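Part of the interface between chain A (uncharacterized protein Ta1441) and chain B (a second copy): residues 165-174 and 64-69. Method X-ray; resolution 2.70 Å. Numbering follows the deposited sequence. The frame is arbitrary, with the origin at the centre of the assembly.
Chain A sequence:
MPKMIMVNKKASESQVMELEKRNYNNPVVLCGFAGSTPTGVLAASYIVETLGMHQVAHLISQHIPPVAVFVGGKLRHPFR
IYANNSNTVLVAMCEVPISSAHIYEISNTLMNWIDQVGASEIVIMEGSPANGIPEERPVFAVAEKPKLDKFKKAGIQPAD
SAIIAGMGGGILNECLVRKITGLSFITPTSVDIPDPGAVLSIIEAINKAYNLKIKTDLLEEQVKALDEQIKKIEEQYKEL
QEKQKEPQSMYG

Chain A, residues 165-174: AGMGGGILNE
Chain B (64-69) IPPVAV

Glycine in a helix lets a neighbouring backbone come unusually close, and this contact between two copies of one protein is a compact example. Chain A supplies a helix whose residues from A:Gly168 to A:Glu174 keep phi/psi near -62/-43; before them come A:Ala165 (-107/-159), A:Gly166 (50/-151), whose positive phi itself favours glycine, and A:Met167 (-74/-25). Chain B lies across it as a loop with a tight turn at B:Pro66, becoming strand at B:Ala68; together they bury 297 Å².

B:Ile64 (-100/130; chi1 m, chi2 t) and B:Pro65 (-44/120, C-gamma exo) barely touch the helix, but B:Pro65 O accepts a bond from B:Val67 N at 2.6 Å, which folds the chain around B:Pro66 (-82/60, C-gamma endo). The CA of B:Pro66 sits 5.0 Å from that of A:Gly170. Its carbonyl O approaches A:Gly170 N to 3.2 Å, at an angle too poor for a hydrogen bond; instead, one water donates both to B:Pro66 O (2.6 Å) and to A:Gly166 O (2.8 Å), joining two acceptors that could not bond directly.

At B:Val67 (-127/139, chi1 121°) the CA atoms of B:Val67 and A:Gly169 are 4.6 Å apart. A CB on A:Gly169 would point toward chain B and lie 3.2 Å from B:Pro66 O and 3.4 Å from B:Val67 CA, so its absence makes room for this approach. The CB of B:Val67 points away, yet its CG2 reaches A:Ala165 CB at 4.0 Å. Its carbonyl receives the direct hydrogen bond: A:Asn173 (chi1 m, chi2 -13°) donates from ND2 to B:Val67 O at 2.9 Å and 159°.

B:Ala68 (-100/147) turns its CB toward the helix, 4.0 Å from A:Leu172 CB in apolar contact and 3.6 Å from A:Asn173 OD1. B:Val69 (-104/131, chi1 -8°) then points away, as strand alternation predicts.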

# COMPACT_ATOMS: atom_id res chain seq x y z
N ALA A 165 -21.44 -7.41 -29.10
CA ALA A 165 -21.27 -6.27 -28.23
C ALA A 165 -22.11 -6.41 -26.96
O ALA A 165 -22.49 -7.50 -26.54
CB ALA A 165 -21.63 -5.05 -28.94
N GLY A 166 -22.37 -5.26 -26.33
CA GLY A 166 -22.97 -5.18 -25.04
C GLY A 166 -22.28 -6.06 -24.06
O GLY A 166 -21.08 -6.36 -24.21
N MET A 167 -23.05 -6.52 -23.08
CA MET A 167 -22.51 -7.26 -21.95
C MET A 167 -22.15 -8.63 -22.42
O MET A 167 -21.27 -9.29 -21.81
CB MET A 167 -23.51 -7.32 -20.79
CG MET A 167 -23.61 -6.04 -19.94
SD MET A 167 -22.22 -5.68 -18.83
CE MET A 167 -21.53 -7.22 -18.30
N GLY A 168 -22.80 -9.08 -23.48
CA GLY A 168 -22.57 -10.41 -23.99
C GLY A 168 -21.14 -10.56 -24.44
O GLY A 168 -20.48 -11.57 -24.10
N GLY A 169 -20.66 -9.57 -25.19
CA GLY A 169 -19.26 -9.54 -25.66
C GLY A 169 -18.26 -9.45 -24.51
O GLY A 169 -17.20 -10.08 -24.52
N GLY A 170 -18.58 -8.64 -23.52
CA GLY A 170 -17.68 -8.49 -22.42
C GLY A 170 -17.54 -9.81 -21.70
O GLY A 170 -16.42 -10.23 -21.45
N ILE A 171 -18.65 -10.47 -21.39
CA ILE A 171 -18.59 -11.81 -20.77
C ILE A 171 -17.93 -12.88 -21.66
O ILE A 171 -17.13 -13.66 -21.22
CB ILE A 171 -19.99 -12.25 -20.28
CG1 ILE A 171 -20.39 -11.32 -19.13
CG2 ILE A 171 -20.01 -13.79 -19.89
CD1 ILE A 171 -21.84 -11.24 -18.95
N LEU A 172 -18.26 -12.90 -22.92
CA LEU A 172 -17.60 -13.82 -23.79
C LEU A 172 -16.05 -13.67 -23.75
O LEU A 172 -15.29 -14.67 -23.75
CB LEU A 172 -18.19 -13.67 -25.19
CG LEU A 172 -19.32 -14.64 -25.49
CD1 LEU A 172 -19.87 -15.28 -24.21
CD2 LEU A 172 -20.44 -14.04 -26.30
N ASN A 173 -15.58 -12.42 -23.70
CA ASN A 173 -14.13 -12.20 -23.74
C ASN A 173 -13.53 -12.71 -22.46
O ASN A 173 -12.57 -13.48 -22.46
CB ASN A 173 -13.77 -10.74 -23.98
CG ASN A 173 -13.76 -10.40 -25.46
OD1 ASN A 173 -13.78 -11.27 -26.33
ND2 ASN A 173 -13.75 -9.13 -25.75
N GLU A 174 -14.15 -12.35 -21.35
CA GLU A 174 -13.70 -12.87 -20.11
C GLU A 174 -13.64 -14.38 -20.12
O GLU A 174 -12.71 -14.95 -19.61
CB GLU A 174 -14.63 -12.42 -19.04
CG GLU A 174 -14.45 -10.99 -18.69
CD GLU A 174 -13.20 -10.66 -17.85
OE1 GLU A 174 -12.47 -11.55 -17.29
OE2 GLU A 174 -13.00 -9.43 -17.73
N ILE B 64 -9.23 -2.33 -24.69
CA ILE B 64 -9.51 -3.02 -25.91
C ILE B 64 -11.04 -3.06 -25.89
O ILE B 64 -11.67 -3.38 -24.88
CB ILE B 64 -8.82 -4.45 -25.90
CG1 ILE B 64 -7.29 -4.25 -25.90
CG2 ILE B 64 -9.29 -5.30 -27.07
CD1 ILE B 64 -6.46 -5.42 -25.44
N PRO B 65 -11.65 -2.67 -26.98
CA PRO B 65 -13.08 -2.78 -27.13
C PRO B 65 -13.58 -4.12 -26.64
O PRO B 65 -13.19 -5.13 -27.14
CB PRO B 65 -13.28 -2.68 -28.63
CG PRO B 65 -12.14 -1.85 -29.11
CD PRO B 65 -10.99 -2.17 -28.19
N PRO B 66 -14.46 -4.11 -25.65
CA PRO B 66 -14.81 -5.31 -24.92
C PRO B 66 -15.84 -6.11 -25.71
O PRO B 66 -16.94 -6.45 -25.24
CB PRO B 66 -15.34 -4.73 -23.63
CG PRO B 66 -16.02 -3.51 -24.09
CD PRO B 66 -15.14 -2.94 -25.10
N VAL B 67 -15.42 -6.48 -26.90
CA VAL B 67 -16.26 -6.96 -27.92
C VAL B 67 -15.66 -8.28 -28.35
O VAL B 67 -14.47 -8.40 -28.42
CB VAL B 67 -16.25 -5.89 -29.01
CG1 VAL B 67 -15.76 -6.43 -30.31
CG2 VAL B 67 -17.61 -5.21 -29.10
N ALA B 68 -16.48 -9.29 -28.61
CA ALA B 68 -15.95 -10.61 -29.04
C ALA B 68 -16.09 -10.70 -30.56
O ALA B 68 -17.03 -10.13 -31.11
CB ALA B 68 -16.68 -11.70 -28.38
N VAL B 69 -15.18 -11.39 -31.24
CA VAL B 69 -15.31 -11.48 -32.67
C VAL B 69 -15.83 -12.85 -33.12
O VAL B 69 -15.32 -13.87 -32.71
CB VAL B 69 -14.05 -10.99 -33.46
CG1 VAL B 69 -13.02 -10.32 -32.56
CG2 VAL B 69 -13.48 -12.06 -34.33
O HOH W 1 -19.16 -5.43 -26.03